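Local coordinates for malonyl acyl carrier protein transacylase (PDB 3IM8) that probably transfers the malonyl group from malonyl-CoA to the acyl carrier protein, supplying malonyl-ACP for fatty acid synthesis, at residues T4-A9 / A71-L76; E143-A148 / V154-Y159. All coordinates share one frame; numbering follows the deposited sequence.

Interaction 1: T4-A9 / A71-L76; sequences TAFLFA and AIYRLL
With CG turned anti to their own carbonyl carbons (chi1 -71° and -68°), Phe6 and Phe8 send their rings from one side of strand 4-8 to Tyr73 on the helix. The two phenylalanines use Tyr73 differently. Phe6 meets it edge to edge: CD2 of Phe6 lies 3.8 Å from CD1 of Tyr73, in the plane of the tyrosine ring. Phe8 comes in at the root of the side chain, its CE2 3.7 Å from Tyr73 CB, and turns its ring edge toward the tyrosine face in an offset edge-to-face pair, centroids 6.0 Å apart and planes at 61°. This is the helix-on-sheet packing of an alpha/beta core, in which helix 58-78 runs nearly antiparallel to a strand of the parallel four-stranded sheet. One helical turn beyond Tyr73, Leu76 reaches the far end of the Phe6 ring, CD1 of Leu76 being 3.9 Å from Phe6 CZ; Ile272 of the neighbouring strand touches both. Helix 92-99, which follows the predicted nucleophile Ser90, packs on the Phe8 ring through Ser95, Ala96 and Ala99, and Ala99 also touches Tyr73.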
loop_
_atom_site.group_PDB
_atom_site.type_symbol
_atom_site.label_atom_id
_atom_site.label_comp_id
_atom_site.label_asym_id
_atom_site.label_seq_id
_atom_site.Cartn_x
_atom_site.Cartn_y
_atom_site.Cartn_z
ATOM N N THR A 4 -14.149 -9.848 -10.038
ATOM C CA THR A 4 -13.917 -8.864 -8.935
ATOM C C THR A 4 -12.447 -8.844 -8.440
ATOM O O THR A 4 -11.851 -9.908 -8.231
ATOM C CB THR A 4 -14.878 -9.107 -7.724
ATOM O OG1 THR A 4 -16.218 -8.908 -8.128
ATOM C CG2 THR A 4 -14.600 -8.130 -6.552
ATOM N N ALA A 5 -11.866 -7.636 -8.272
ATOM C CA ALA A 5 -10.554 -7.467 -7.567
ATOM C C ALA A 5 -10.671 -6.740 -6.212
ATOM O O ALA A 5 -11.402 -5.748 -6.113
ATOM C CB ALA A 5 -9.558 -6.740 -8.459
ATOM N N PHE A 6 -9.978 -7.254 -5.178
ATOM C CA PHE A 6 -9.846 -6.556 -3.881
ATOM C C PHE A 6 -8.544 -5.729 -3.922
ATOM O O PHE A 6 -7.471 -6.227 -4.299
ATOM C CB PHE A 6 -9.849 -7.516 -2.684
ATOM C CG PHE A 6 -11.209 -8.165 -2.381
ATOM C CD1 PHE A 6 -12.325 -7.987 -3.216
ATOM C CD2 PHE A 6 -11.353 -8.967 -1.264
ATOM C CE1 PHE A 6 -13.566 -8.606 -2.909
ATOM C CE2 PHE A 6 -12.569 -9.578 -0.944
ATOM C CZ PHE A 6 -13.679 -9.403 -1.773
ATOM N N LEU A 7 -8.659 -4.463 -3.545
ATOM C CA LEU A 7 -7.538 -3.550 -3.559
ATOM C C LEU A 7 -7.248 -3.218 -2.096
ATOM O O LEU A 7 -8.093 -2.644 -1.406
ATOM C CB LEU A 7 -7.937 -2.312 -4.308
ATOM C CG LEU A 7 -8.341 -2.527 -5.773
ATOM C CD1 LEU A 7 -8.761 -1.201 -6.383
ATOM C CD2 LEU A 7 -7.276 -3.220 -6.649
ATOM N N PHE A 8 -6.049 -3.531 -1.618
ATOM C CA PHE A 8 -5.800 -3.335 -0.168
ATOM C C PHE A 8 -5.087 -2.006 0.187
ATOM O O PHE A 8 -4.080 -1.671 -0.387
ATOM C CB PHE A 8 -5.045 -4.515 0.398
ATOM C CG PHE A 8 -5.846 -5.803 0.440
ATOM C CD1 PHE A 8 -6.016 -6.571 -0.697
ATOM C CD2 PHE A 8 -6.360 -6.276 1.641
ATOM C CE1 PHE A 8 -6.730 -7.779 -0.654
ATOM C CE2 PHE A 8 -7.042 -7.465 1.712
ATOM C CZ PHE A 8 -7.248 -8.227 0.559
ATOM N N ALA A 9 -5.645 -1.268 1.153
ATOM C CA ALA A 9 -5.051 -0.070 1.750
ATOM C C ALA A 9 -3.555 -0.116 2.089
ATOM O O ALA A 9 -3.042 -1.144 2.514
ATOM C CB ALA A 9 -5.860 0.334 3.058
ATOM N N ALA A 71 -8.420 -8.728 8.394
ATOM C CA ALA A 71 -9.711 -8.967 9.086
ATOM C C ALA A 71 -10.936 -8.553 8.243
ATOM O O ALA A 71 -11.937 -9.291 8.187
ATOM C CB ALA A 71 -9.737 -8.233 10.359
ATOM N N ILE A 72 -10.869 -7.387 7.610
ATOM C CA ILE A 72 -11.959 -6.916 6.746
ATOM C C ILE A 72 -12.145 -7.847 5.520
ATOM O O ILE A 72 -13.268 -8.210 5.125
ATOM C CB ILE A 72 -11.740 -5.445 6.303
ATOM C CG1 ILE A 72 -11.798 -4.524 7.524
ATOM C CG2 ILE A 72 -12.847 -5.032 5.331
ATOM C CD1 ILE A 72 -11.436 -3.134 7.273
ATOM N N TYR A 73 -11.051 -8.252 4.923
ATOM C CA TYR A 73 -11.131 -9.204 3.792
ATOM C C TYR A 73 -11.755 -10.510 4.245
ATOM O O TYR A 73 -12.669 -11.004 3.574
ATOM C CB TYR A 73 -9.741 -9.432 3.188
ATOM C CG TYR A 73 -9.475 -10.814 2.650
ATOM C CD1 TYR A 73 -9.915 -11.191 1.400
ATOM C CD2 TYR A 73 -8.718 -11.733 3.392
ATOM C CE1 TYR A 73 -9.659 -12.498 0.922
ATOM C CE2 TYR A 73 -8.449 -12.988 2.942
ATOM C CZ TYR A 73 -8.912 -13.378 1.713
ATOM O OH TYR A 73 -8.604 -14.674 1.276
ATOM N N ARG A 74 -11.314 -11.030 5.405
ATOM C CA ARG A 74 -11.869 -12.254 5.960
ATOM C C ARG A 74 -13.361 -12.127 6.273
ATOM O O ARG A 74 -14.132 -13.073 6.051
ATOM C CB ARG A 74 -11.089 -12.746 7.192
ATOM C CG ARG A 74 -9.789 -13.402 6.875
ATOM C CD ARG A 74 -8.985 -13.653 8.141
ATOM N NE ARG A 74 -7.747 -14.393 7.899
ATOM C CZ ARG A 74 -6.989 -14.881 8.874
ATOM N NH1 ARG A 74 -7.361 -14.702 10.141
ATOM N NH2 ARG A 74 -5.886 -15.584 8.582
ATOM N N LEU A 75 -13.781 -10.951 6.742
ATOM C CA LEU A 75 -15.207 -10.680 6.925
ATOM C C LEU A 75 -15.976 -10.753 5.594
ATOM O O LEU A 75 -17.016 -11.445 5.517
ATOM C CB LEU A 75 -15.444 -9.348 7.659
ATOM C CG LEU A 75 -16.894 -8.851 7.858
ATOM C CD1 LEU A 75 -17.828 -9.892 8.479
ATOM C CD2 LEU A 75 -16.936 -7.569 8.670
ATOM N N LEU A 76 -15.476 -10.042 4.573
ATOM C CA LEU A 76 -16.037 -10.094 3.239
ATOM C C LEU A 76 -16.168 -11.568 2.768
ATOM O O LEU A 76 -17.225 -11.944 2.229
ATOM C CB LEU A 76 -15.222 -9.233 2.238
ATOM C CG LEU A 76 -15.312 -7.699 2.376
ATOM C CD1 LEU A 76 -14.950 -7.034 1.120
ATOM C CD2 LEU A 76 -16.742 -7.282 2.736
#

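Interaction 2: E143-A148 / V154-Y159; sequences EACQKA and VTPANY
Helix 143-148 and strand 154-159 run roughly antiparallel, at 151° with axes 7.3 Å apart, and their backbones come nearest at Cys145 and Thr155, where the CA atoms are 5.5 Å apart. Cys145 and Val154 do most of the touching. The cysteine sits over the start of the strand, its CB 3.5 Å from the Val154 carbonyl O, while its SG, anti to the carbonyl carbon of Cys145 (chi1 -69°), touches two apolar groups of the strand. One is Val154 CG2, 3.9 Å from SG; the other is Pro156 CD, 4.0 Å from the same sulfur. The valine divides its branches: with chi1 at 50°, CG1 is placed between the backbone N and the carbonyl carbon and turns to the last turn of the helix, where it lies 3.5 Å from the Cys145 carbonyl O and 3.8 Å from Ala148 CB. That carbonyl O also accepts a hydrogen bond from Ser149 OG. Here a helix packs on one face of the mixed sheet, connected to its strand by a short loop in a beta-alpha-beta unit that starts with strand 129-134. Helix 171-184 lies against the same valine through Val174 and Ala177, and Ile167 of the adjacent strand touches Cys145. Farther along, Ala157 and Asn158 both face Val166 in a classic beta bulge, beyond which Tyr159 returns to the helix, its OH hydrogen-bonded to Glu142 OE2.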
loop_
_atom_site.group_PDB
_atom_site.type_symbol
_atom_site.label_atom_id
_atom_site.label_comp_id
_atom_site.label_asym_id
_atom_site.label_seq_id
_atom_site.Cartn_x
_atom_site.Cartn_y
_atom_site.Cartn_z
ATOM N N GLU A 143 11.772 12.865 -16.900
ATOM C CA GLU A 143 12.860 13.723 -17.406
ATOM C C GLU A 143 13.311 14.786 -16.382
ATOM O O GLU A 143 14.510 14.946 -16.075
ATOM C CB GLU A 143 12.402 14.401 -18.702
ATOM C CG GLU A 143 13.530 15.078 -19.521
ATOM C CD GLU A 143 13.016 15.919 -20.721
ATOM O OE1 GLU A 143 13.858 16.547 -21.421
ATOM O OE2 GLU A 143 11.780 15.957 -20.962
ATOM N N ALA A 144 12.346 15.502 -15.824
ATOM C CA ALA A 144 12.689 16.480 -14.813
ATOM C C ALA A 144 13.490 15.832 -13.677
ATOM O O ALA A 144 14.553 16.361 -13.267
ATOM C CB ALA A 144 11.452 17.171 -14.317
ATOM N N CYS A 145 13.024 14.667 -13.189
ATOM C CA CYS A 145 13.710 13.979 -12.098
ATOM C C CYS A 145 15.109 13.474 -12.510
ATOM O O CYS A 145 16.052 13.412 -11.709
ATOM C CB CYS A 145 12.869 12.794 -11.607
ATOM S SG CYS A 145 11.345 13.272 -10.746
ATOM N N GLN A 146 15.206 13.061 -13.764
ATOM C CA GLN A 146 16.492 12.668 -14.316
ATOM C C GLN A 146 17.522 13.796 -14.341
ATOM O O GLN A 146 18.602 13.616 -13.759
ATOM C CB GLN A 146 16.335 11.929 -15.659
ATOM C CG GLN A 146 16.238 10.410 -15.356
ATOM C CD GLN A 146 15.469 9.638 -16.402
ATOM O OE1 GLN A 146 15.320 10.111 -17.543
ATOM N NE2 GLN A 146 14.965 8.427 -16.027
ATOM N N LYS A 147 17.195 14.946 -14.936
ATOM C CA LYS A 147 18.087 16.117 -14.877
ATOM C C LYS A 147 18.489 16.464 -13.434
ATOM O O LYS A 147 19.652 16.720 -13.136
ATOM C CB LYS A 147 17.419 17.328 -15.503
ATOM C CG LYS A 147 18.404 18.434 -15.900
ATOM C CD LYS A 147 17.709 19.472 -16.786
ATOM C CE LYS A 147 17.090 18.878 -18.110
ATOM N NZ LYS A 147 15.891 19.635 -18.684
ATOM N N ALA A 148 17.511 16.432 -12.530
ATOM C CA ALA A 148 17.746 16.807 -11.132
ATOM C C ALA A 148 18.598 15.827 -10.342
ATOM O O ALA A 148 19.130 16.223 -9.319
ATOM C CB ALA A 148 16.415 17.021 -10.411
ATOM N N VAL A 154 16.352 11.729 -6.543
ATOM C CA VAL A 154 14.971 12.157 -6.806
ATOM C C VAL A 154 14.332 11.304 -7.919
ATOM O O VAL A 154 14.777 11.342 -9.061
ATOM C CB VAL A 154 14.921 13.660 -7.161
ATOM C CG1 VAL A 154 15.964 13.977 -8.263
ATOM C CG2 VAL A 154 13.526 14.060 -7.554
ATOM N N THR A 155 13.321 10.498 -7.602
ATOM C CA THR A 155 12.599 9.755 -8.682
ATOM C C THR A 155 11.076 9.731 -8.447
ATOM O O THR A 155 10.628 10.038 -7.321
ATOM C CB THR A 155 13.086 8.295 -8.839
ATOM O OG1 THR A 155 13.027 7.623 -7.578
ATOM C CG2 THR A 155 14.517 8.249 -9.391
ATOM N N PRO A 156 10.278 9.407 -9.491
ATOM C CA PRO A 156 8.869 9.164 -9.163
ATOM C C PRO A 156 8.784 7.980 -8.191
ATOM O O PRO A 156 9.437 6.968 -8.412
ATOM C CB PRO A 156 8.224 8.834 -10.513
ATOM C CG PRO A 156 9.079 9.584 -11.512
ATOM C CD PRO A 156 10.509 9.346 -10.947
ATOM N N ALA A 157 8.001 8.137 -7.128
ATOM C CA ALA A 157 7.792 7.120 -6.098
ATOM C C ALA A 157 6.439 6.406 -6.292
ATOM O O ALA A 157 6.339 5.194 -6.102
ATOM C CB ALA A 157 7.846 7.771 -4.664
ATOM N N ASN A 158 5.382 7.170 -6.609
ATOM C CA ASN A 158 4.058 6.582 -6.685
ATOM C C ASN A 158 3.401 6.994 -7.967
ATOM O O ASN A 158 3.062 8.149 -8.123
ATOM C CB ASN A 158 3.179 7.006 -5.499
ATOM C CG ASN A 158 3.688 6.481 -4.141
ATOM O OD1 ASN A 158 4.493 7.113 -3.495
ATOM N ND2 ASN A 158 3.188 5.342 -3.720
ATOM N N TYR A 159 3.216 6.053 -8.877
ATOM C CA TYR A 159 2.394 6.294 -10.078
ATOM C C TYR A 159 0.935 5.970 -9.732
ATOM O O TYR A 159 0.481 4.850 -9.932
ATOM C CB TYR A 159 2.840 5.436 -11.272
ATOM C CG TYR A 159 4.237 5.789 -11.799
ATOM C CD1 TYR A 159 5.393 5.226 -11.224
ATOM C CD2 TYR A 159 4.403 6.659 -12.867
ATOM C CE1 TYR A 159 6.672 5.533 -11.695
ATOM C CE2 TYR A 159 5.713 6.966 -13.361
ATOM C CZ TYR A 159 6.828 6.394 -12.750
ATOM O OH TYR A 159 8.088 6.648 -13.193
#

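Overall arrangement
From the N terminus, the chain lays down strand 4-8; 61 largely helical residues separate it from the 71-76 part of helix 58-78, which packs back on it, closing interaction 1. Strand 85-88 and the predicted nucleophile Ser90 follow, and the chain moves on to the mixed sheet. There a five-residue loop between helix 138-148 and strand 154-161 closes interaction 2. The two contacts are in series, neither nested nor crossed. Their centres lie about 32 Å apart on opposite sides of the chain's centre: interaction 1 ties a helix to the parallel sheet, interaction 2 a helix to the mixed sheet of the same acyltransferase domain.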